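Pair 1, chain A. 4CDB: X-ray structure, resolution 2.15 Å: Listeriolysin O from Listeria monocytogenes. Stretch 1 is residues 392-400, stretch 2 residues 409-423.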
# COMPACT_ATOMS: atom_id res chain seq x y z
N GLN A 392 42.35 -23.99 30.45
CA GLN A 392 41.76 -22.73 30.89
C GLN A 392 41.13 -22.01 29.70
O GLN A 392 41.75 -21.90 28.64
CB GLN A 392 42.81 -21.82 31.55
CG GLN A 392 43.21 -22.24 32.95
CD GLN A 392 44.05 -21.19 33.67
OE1 GLN A 392 44.14 -20.04 33.23
NE2 GLN A 392 44.68 -21.58 34.77
N PHE A 393 39.91 -21.53 29.89
CA PHE A 393 39.19 -20.84 28.82
C PHE A 393 39.14 -19.35 29.07
O PHE A 393 39.18 -18.89 30.21
CB PHE A 393 37.77 -21.39 28.70
CG PHE A 393 37.70 -22.85 28.41
CD1 PHE A 393 37.69 -23.78 29.44
CD2 PHE A 393 37.65 -23.31 27.10
CE1 PHE A 393 37.63 -25.13 29.18
CE2 PHE A 393 37.59 -24.67 26.84
CZ PHE A 393 37.58 -25.58 27.88
N ASN A 394 39.06 -18.59 27.99
CA ASN A 394 38.77 -17.17 28.07
C ASN A 394 37.76 -16.78 27.01
O ASN A 394 38.09 -16.65 25.83
CB ASN A 394 40.05 -16.33 27.94
CG ASN A 394 39.83 -14.89 28.33
OD1 ASN A 394 39.33 -14.09 27.53
ND2 ASN A 394 40.20 -14.54 29.55
N ILE A 395 36.51 -16.61 27.42
CA ILE A 395 35.44 -16.30 26.49
C ILE A 395 34.79 -14.97 26.84
O ILE A 395 34.35 -14.76 27.97
CB ILE A 395 34.39 -17.42 26.44
CG1 ILE A 395 35.07 -18.75 26.11
CG2 ILE A 395 33.31 -17.09 25.43
CD1 ILE A 395 34.12 -19.92 26.01
N SER A 396 34.75 -14.06 25.87
CA SER A 396 34.19 -12.72 26.08
C SER A 396 33.30 -12.31 24.91
O SER A 396 33.34 -12.92 23.84
CB SER A 396 35.32 -11.70 26.25
OG SER A 396 36.15 -11.66 25.11
N TRP A 397 32.48 -11.29 25.14
CA TRP A 397 31.59 -10.76 24.11
C TRP A 397 31.07 -9.37 24.50
O TRP A 397 31.23 -8.94 25.64
CB TRP A 397 30.42 -11.71 23.87
CG TRP A 397 29.53 -11.89 25.06
CD1 TRP A 397 28.41 -11.17 25.35
CD2 TRP A 397 29.69 -12.84 26.11
NE1 TRP A 397 27.86 -11.62 26.53
CE2 TRP A 397 28.62 -12.65 27.01
CE3 TRP A 397 30.63 -13.84 26.38
CZ2 TRP A 397 28.47 -13.42 28.17
CZ3 TRP A 397 30.47 -14.61 27.53
CH2 TRP A 397 29.41 -14.39 28.40
N ASP A 398 30.44 -8.70 23.55
CA ASP A 398 29.83 -7.39 23.80
C ASP A 398 28.31 -7.49 23.74
O ASP A 398 27.76 -8.22 22.92
CB ASP A 398 30.32 -6.36 22.77
CG ASP A 398 31.76 -5.96 22.98
OD1 ASP A 398 32.17 -5.81 24.15
OD2 ASP A 398 32.49 -5.80 21.98
N GLU A 399 27.64 -6.75 24.62
CA GLU A 399 26.19 -6.64 24.59
C GLU A 399 25.78 -5.20 24.31
O GLU A 399 26.14 -4.29 25.06
CB GLU A 399 25.57 -7.15 25.89
CG GLU A 399 25.78 -8.63 26.14
CD GLU A 399 25.11 -9.12 27.40
OE1 GLU A 399 24.32 -8.35 27.99
OE2 GLU A 399 25.36 -10.28 27.81
N VAL A 400 25.02 -4.99 23.24
CA VAL A 400 24.67 -3.65 22.81
C VAL A 400 23.25 -3.25 23.22
O VAL A 400 22.28 -3.90 22.83
CB VAL A 400 24.82 -3.49 21.28
CG1 VAL A 400 24.27 -2.15 20.82
CG2 VAL A 400 26.28 -3.64 20.89
N ILE A 409 24.77 1.70 23.69
CA ILE A 409 25.61 1.47 24.86
C ILE A 409 26.23 0.09 24.72
O ILE A 409 25.52 -0.92 24.72
CB ILE A 409 24.82 1.52 26.17
CG1 ILE A 409 23.49 2.26 25.99
CG2 ILE A 409 25.65 2.15 27.28
CD1 ILE A 409 22.60 2.22 27.22
N VAL A 410 27.56 0.03 24.61
CA VAL A 410 28.24 -1.25 24.44
C VAL A 410 28.92 -1.70 25.73
O VAL A 410 29.88 -1.08 26.19
CB VAL A 410 29.29 -1.17 23.32
CG1 VAL A 410 29.76 -2.57 22.95
CG2 VAL A 410 28.70 -0.48 22.10
N GLN A 411 28.41 -2.78 26.32
CA GLN A 411 29.00 -3.36 27.52
C GLN A 411 29.83 -4.59 27.17
O GLN A 411 29.37 -5.45 26.42
CB GLN A 411 27.92 -3.75 28.52
CG GLN A 411 27.37 -2.61 29.36
CD GLN A 411 26.23 -3.05 30.27
OE1 GLN A 411 25.34 -3.79 29.85
NE2 GLN A 411 26.26 -2.59 31.51
N HIS A 412 31.04 -4.67 27.70
CA HIS A 412 31.87 -5.86 27.50
C HIS A 412 31.54 -6.89 28.56
O HIS A 412 31.35 -6.55 29.73
CB HIS A 412 33.35 -5.51 27.55
CG HIS A 412 34.24 -6.62 27.08
ND1 HIS A 412 34.33 -6.99 25.75
CD2 HIS A 412 35.08 -7.44 27.75
CE1 HIS A 412 35.18 -7.99 25.63
NE2 HIS A 412 35.65 -8.28 26.83
N LYS A 413 31.46 -8.16 28.16
CA LYS A 413 31.10 -9.22 29.09
C LYS A 413 32.12 -10.35 29.10
O LYS A 413 32.69 -10.70 28.07
CB LYS A 413 29.70 -9.77 28.76
CG LYS A 413 28.59 -8.76 29.00
CD LYS A 413 28.44 -8.44 30.48
CE LYS A 413 28.03 -6.99 30.70
NZ LYS A 413 26.76 -6.64 30.00
N ASN A 414 32.36 -10.91 30.28
CA ASN A 414 33.27 -12.04 30.43
C ASN A 414 32.57 -13.24 31.05
O ASN A 414 31.74 -13.10 31.95
CB ASN A 414 34.48 -11.65 31.28
CG ASN A 414 35.50 -10.84 30.51
OD1 ASN A 414 35.90 -11.22 29.41
ND2 ASN A 414 35.92 -9.72 31.08
N TRP A 415 32.91 -14.43 30.56
CA TRP A 415 32.41 -15.66 31.14
C TRP A 415 32.93 -15.80 32.57
O TRP A 415 34.09 -15.49 32.84
CB TRP A 415 32.85 -16.86 30.31
CG TRP A 415 32.20 -18.15 30.71
CD1 TRP A 415 31.02 -18.31 31.38
CD2 TRP A 415 32.71 -19.47 30.49
NE1 TRP A 415 30.76 -19.64 31.58
CE2 TRP A 415 31.78 -20.38 31.04
CE3 TRP A 415 33.86 -19.98 29.87
CZ2 TRP A 415 31.97 -21.76 30.99
CZ3 TRP A 415 34.04 -21.35 29.82
CH2 TRP A 415 33.10 -22.22 30.38
N SER A 416 32.07 -16.25 33.47
CA SER A 416 32.42 -16.38 34.88
C SER A 416 33.52 -17.41 35.11
O SER A 416 34.24 -17.34 36.10
CB SER A 416 31.18 -16.76 35.69
OG SER A 416 30.69 -18.02 35.27
N GLU A 417 33.66 -18.36 34.19
CA GLU A 417 34.64 -19.43 34.34
C GLU A 417 35.98 -19.10 33.68
O GLU A 417 36.85 -19.96 33.57
CB GLU A 417 34.09 -20.75 33.79
CG GLU A 417 32.79 -21.21 34.44
CD GLU A 417 32.94 -21.56 35.91
OE1 GLU A 417 34.07 -21.88 36.34
OE2 GLU A 417 31.93 -21.53 36.63
N ASN A 418 36.13 -17.86 33.23
CA ASN A 418 37.37 -17.42 32.60
C ASN A 418 38.59 -17.60 33.52
O ASN A 418 38.52 -17.32 34.72
CB ASN A 418 37.27 -15.97 32.14
CG ASN A 418 36.61 -15.83 30.78
OD1 ASN A 418 36.17 -16.81 30.18
ND2 ASN A 418 36.54 -14.60 30.29
N ASN A 419 39.69 -18.06 32.93
CA ASN A 419 40.96 -18.18 33.63
C ASN A 419 40.92 -19.14 34.82
O ASN A 419 41.68 -18.98 35.78
CB ASN A 419 41.47 -16.80 34.07
CG ASN A 419 41.53 -15.81 32.92
OD1 ASN A 419 42.04 -16.12 31.84
ND2 ASN A 419 41.00 -14.61 33.14
N LYS A 420 40.03 -20.12 34.76
CA LYS A 420 39.95 -21.14 35.80
C LYS A 420 40.37 -22.50 35.25
O LYS A 420 39.90 -22.92 34.20
CB LYS A 420 38.54 -21.22 36.38
CG LYS A 420 38.08 -19.96 37.09
CD LYS A 420 36.68 -20.13 37.66
CE LYS A 420 36.19 -18.86 38.35
NZ LYS A 420 34.82 -19.02 38.92
N SER A 421 41.26 -23.18 35.97
CA SER A 421 41.75 -24.49 35.54
C SER A 421 40.66 -25.56 35.57
O SER A 421 40.02 -25.79 36.60
CB SER A 421 42.93 -24.92 36.39
OG SER A 421 44.03 -24.06 36.15
N LYS A 422 40.46 -26.23 34.44
CA LYS A 422 39.40 -27.22 34.31
C LYS A 422 39.97 -28.57 33.93
O LYS A 422 40.82 -28.67 33.05
CB LYS A 422 38.38 -26.78 33.26
CG LYS A 422 37.74 -25.42 33.52
CD LYS A 422 36.91 -25.42 34.79
CE LYS A 422 36.21 -24.08 35.00
NZ LYS A 422 35.39 -24.08 36.24
N LEU A 423 39.49 -29.62 34.59
CA LEU A 423 39.88 -30.99 34.25
C LEU A 423 38.77 -31.68 33.48
O LEU A 423 37.59 -31.35 33.65
CB LEU A 423 40.19 -31.79 35.52
CG LEU A 423 41.34 -31.34 36.41
CD1 LEU A 423 41.55 -32.30 37.57
CD2 LEU A 423 42.61 -31.20 35.59
O HOH W 1 38.62 -21.77 32.32

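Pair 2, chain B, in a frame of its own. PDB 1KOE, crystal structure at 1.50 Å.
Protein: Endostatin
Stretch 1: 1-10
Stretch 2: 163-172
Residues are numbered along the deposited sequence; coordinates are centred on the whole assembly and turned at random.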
# COMPACT_ATOMS: atom_id res chain seq x y z
N GLN B 1 -23.49 4.40 -0.74
CA GLN B 1 -22.54 3.62 -1.60
C GLN B 1 -21.26 3.35 -0.82
O GLN B 1 -20.51 4.26 -0.53
CB GLN B 1 -22.18 4.41 -2.86
CG GLN B 1 -21.06 3.77 -3.68
CD GLN B 1 -21.45 2.42 -4.24
OE1 GLN B 1 -22.43 2.30 -4.96
NE2 GLN B 1 -20.71 1.37 -3.87
N PRO B 2 -21.03 2.09 -0.44
CA PRO B 2 -19.80 1.82 0.32
C PRO B 2 -18.56 1.99 -0.53
O PRO B 2 -18.59 1.75 -1.74
CB PRO B 2 -19.98 0.37 0.76
CG PRO B 2 -20.81 -0.22 -0.30
CD PRO B 2 -21.84 0.87 -0.57
N VAL B 3 -17.49 2.43 0.11
CA VAL B 3 -16.20 2.61 -0.55
C VAL B 3 -15.12 2.32 0.50
O VAL B 3 -15.38 2.40 1.69
CB VAL B 3 -15.98 4.07 -1.03
CG1 VAL B 3 -16.98 4.44 -2.12
CG2 VAL B 3 -16.06 5.01 0.13
N LEU B 4 -13.91 2.01 0.03
CA LEU B 4 -12.76 1.78 0.90
C LEU B 4 -11.68 2.74 0.41
O LEU B 4 -11.35 2.75 -0.79
CB LEU B 4 -12.23 0.35 0.78
CG LEU B 4 -13.16 -0.78 1.24
CD1 LEU B 4 -12.45 -2.12 1.01
CD2 LEU B 4 -13.53 -0.59 2.70
N HIS B 5 -11.13 3.54 1.31
CA HIS B 5 -10.08 4.49 0.94
C HIS B 5 -8.65 3.89 0.95
O HIS B 5 -8.28 3.16 1.88
CB HIS B 5 -10.12 5.72 1.85
CG HIS B 5 -11.39 6.51 1.74
ND1 HIS B 5 -12.53 6.20 2.45
CD2 HIS B 5 -11.70 7.59 0.97
CE1 HIS B 5 -13.49 7.05 2.12
NE2 HIS B 5 -13.02 7.90 1.24
N LEU B 6 -7.88 4.22 -0.08
CA LEU B 6 -6.48 3.79 -0.19
C LEU B 6 -5.71 5.12 -0.13
O LEU B 6 -5.87 5.97 -1.00
CB LEU B 6 -6.24 3.07 -1.52
CG LEU B 6 -4.84 2.47 -1.75
CD1 LEU B 6 -4.56 1.35 -0.79
CD2 LEU B 6 -4.76 1.95 -3.20
N VAL B 7 -4.89 5.29 0.90
CA VAL B 7 -4.20 6.55 1.15
C VAL B 7 -2.74 6.33 1.51
O VAL B 7 -2.41 5.40 2.24
CB VAL B 7 -4.90 7.28 2.35
CG1 VAL B 7 -4.34 8.68 2.54
CG2 VAL B 7 -6.42 7.36 2.12
N ALA B 8 -1.86 7.18 1.01
CA ALA B 8 -0.44 7.04 1.30
C ALA B 8 0.01 7.73 2.60
O ALA B 8 -0.54 8.78 3.00
CB ALA B 8 0.37 7.58 0.12
N LEU B 9 1.02 7.14 3.24
CA LEU B 9 1.62 7.77 4.42
C LEU B 9 2.26 9.10 3.95
O LEU B 9 2.69 9.23 2.80
CB LEU B 9 2.66 6.87 5.07
CG LEU B 9 2.11 5.66 5.83
CD1 LEU B 9 3.27 4.89 6.44
CD2 LEU B 9 1.17 6.11 6.97
N ASN B 10 2.38 10.05 4.87
CA ASN B 10 2.89 11.37 4.54
C ASN B 10 4.38 11.48 4.20
O ASN B 10 4.84 12.56 3.83
CB ASN B 10 2.50 12.38 5.62
CG ASN B 10 0.99 12.62 5.68
OD1 ASN B 10 0.29 12.55 4.67
ND2 ASN B 10 0.49 12.93 6.87
N TYR B 163 10.58 4.30 -0.16
CA TYR B 163 9.44 4.23 -1.07
C TYR B 163 8.12 4.63 -0.39
O TYR B 163 8.05 4.82 0.83
CB TYR B 163 9.30 2.77 -1.57
CG TYR B 163 10.32 2.31 -2.60
CD1 TYR B 163 11.10 3.22 -3.32
CD2 TYR B 163 10.47 0.95 -2.89
CE1 TYR B 163 11.99 2.80 -4.32
CE2 TYR B 163 11.34 0.52 -3.87
CZ TYR B 163 12.10 1.44 -4.58
OH TYR B 163 12.97 0.99 -5.54
N ILE B 164 7.10 4.77 -1.22
CA ILE B 164 5.76 5.10 -0.79
C ILE B 164 5.18 3.89 -0.05
O ILE B 164 5.42 2.74 -0.42
CB ILE B 164 4.86 5.36 -2.03
CG1 ILE B 164 5.41 6.53 -2.84
CG2 ILE B 164 3.39 5.60 -1.60
CD1 ILE B 164 4.88 6.59 -4.26
N VAL B 165 4.44 4.17 1.02
CA VAL B 165 3.76 3.12 1.75
C VAL B 165 2.30 3.54 1.79
O VAL B 165 1.99 4.70 2.11
CB VAL B 165 4.31 2.97 3.19
CG1 VAL B 165 3.47 1.95 3.95
CG2 VAL B 165 5.79 2.53 3.14
N LEU B 166 1.42 2.60 1.43
CA LEU B 166 -0.02 2.86 1.42
C LEU B 166 -0.74 2.24 2.64
O LEU B 166 -0.25 1.28 3.25
CB LEU B 166 -0.66 2.29 0.14
CG LEU B 166 -0.05 2.78 -1.18
CD1 LEU B 166 -0.74 2.08 -2.34
CD2 LEU B 166 -0.17 4.29 -1.29
N CYS B 167 -1.90 2.81 2.95
CA CYS B 167 -2.76 2.34 4.04
C CYS B 167 -4.13 2.11 3.41
O CYS B 167 -4.60 2.93 2.61
CB CYS B 167 -2.92 3.40 5.13
SG CYS B 167 -1.37 3.99 5.86
N ILE B 168 -4.74 0.99 3.75
CA ILE B 168 -6.05 0.64 3.23
C ILE B 168 -7.08 0.54 4.36
O ILE B 168 -6.79 0.01 5.44
CB ILE B 168 -5.99 -0.72 2.42
CG1 ILE B 168 -7.39 -1.15 1.94
CG2 ILE B 168 -5.31 -1.84 3.25
CD1 ILE B 168 -7.96 -0.32 0.80
N GLU B 169 -8.25 1.13 4.12
CA GLU B 169 -9.38 1.08 5.06
C GLU B 169 -9.84 -0.38 5.00
O GLU B 169 -10.19 -0.88 3.93
CB GLU B 169 -10.46 2.02 4.54
CG GLU B 169 -11.48 2.41 5.56
CD GLU B 169 -12.37 3.54 5.07
OE1 GLU B 169 -12.26 3.93 3.89
OE2 GLU B 169 -13.19 4.05 5.86
N ASN B 170 -9.85 -1.06 6.14
CA ASN B 170 -10.14 -2.49 6.12
C ASN B 170 -11.58 -2.97 6.07
O ASN B 170 -11.85 -4.16 5.89
CB ASN B 170 -9.33 -3.25 7.18
CG ASN B 170 -9.89 -3.11 8.58
OD1 ASN B 170 -9.53 -3.89 9.47
ND2 ASN B 170 -10.78 -2.13 8.79
N SER B 171 -12.50 -2.02 6.17
CA SER B 171 -13.92 -2.32 6.10
C SER B 171 -14.68 -1.01 5.96
O SER B 171 -14.16 0.03 6.35
CB SER B 171 -14.37 -3.03 7.37
OG SER B 171 -14.02 -2.26 8.51
N PHE B 172 -15.85 -1.06 5.34
CA PHE B 172 -16.69 0.12 5.22
C PHE B 172 -17.54 0.10 6.49
O PHE B 172 -17.59 1.12 7.17
CB PHE B 172 -17.59 0.06 3.98
OXT PHE B 172 -18.12 -0.96 6.79
O HOH W 2 -15.20 4.42 3.80
O HOH W 3 4.51 7.22 1.79

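Two antiparallel strand pairs, from listeriolysin O (pair 1) and endostatin (pair 2), superpose with an RMSD of 0.9 Å over N, CA and C of 14 central residues. The strand axes approach to 4.6 Å at 155° in pair 1 and to 4.5 Å at 160° in pair 2. Trp A397 opposite Lys A413 matches Val B7 opposite Cys B167, and both are hydrogen-bonded pairs: Trp A397 N to Lys A413 O is 3.0 Å and Lys A413 N to Trp A397 O 2.6 Å, against 2.9 Å from Val B7 N to Cys B167 O and 2.7 Å from Cys B167 N to Val B7 O. Two residues along, at the next hydrogen-bonded position, Glu A399 N donates to Gln A411 O (2.8 Å), as Leu B9 N does to Val B165 O at the matching positions (2.9 Å).

The same frame carries different chemistry. On the face of Asp A398 and His A412, pair 1 is polar: ND1 of His A412 donates to OD1 of Asp A398 at 2.9 Å, with the carboxylate oxygen at the ring edge. The matching Ala B8 and Leu B166 meet through carbon alone, Ala B8 CB lying 3.6 Å from Leu B166 CD2. Next to them, Ser A396 CB lies 3.2 Å from Asn A414 OD1, whereas Leu B6 CD1 packs 4.1 Å from Ile B168 CB.

On the other face, the indole of Trp A397 lies beside Lys A413, whose CB sits 3.7 Å from the five-membered ring centroid, over the face. Lys A413 NZ also forms a salt bridge with Glu A399 OE1 (3.6 Å), so one lysine serves ring and carboxylate. In pair 2 the matching positions are smaller or apolar: Leu B9 CD2 reaches Cys B167 SG at 3.5 Å, and Leu B9 CD1 lies 3.9 Å from Val B165 CG1.

A further exchange is at Ile A395 and Trp A415, matched by His B5 and Glu B169. Both pairs keep one backbone bond, Trp A415 N to Ile A395 O (3.0 Å) and Glu B169 N to His B5 O (3.0 Å). The reciprocal backbone donor is satisfied by a side chain each time. Ile A395 N donates to Asn A418 OD1 (2.8 Å), beyond the matched positions, and Ile A395 CD1 packs 3.9 Å from Trp A415 CE3. Glu B169 does this work itself: its OE1 accepts from His B5 N at 2.8 Å and from His B5 ND1 at 2.7 Å, joining backbone and imidazole through one oxygen.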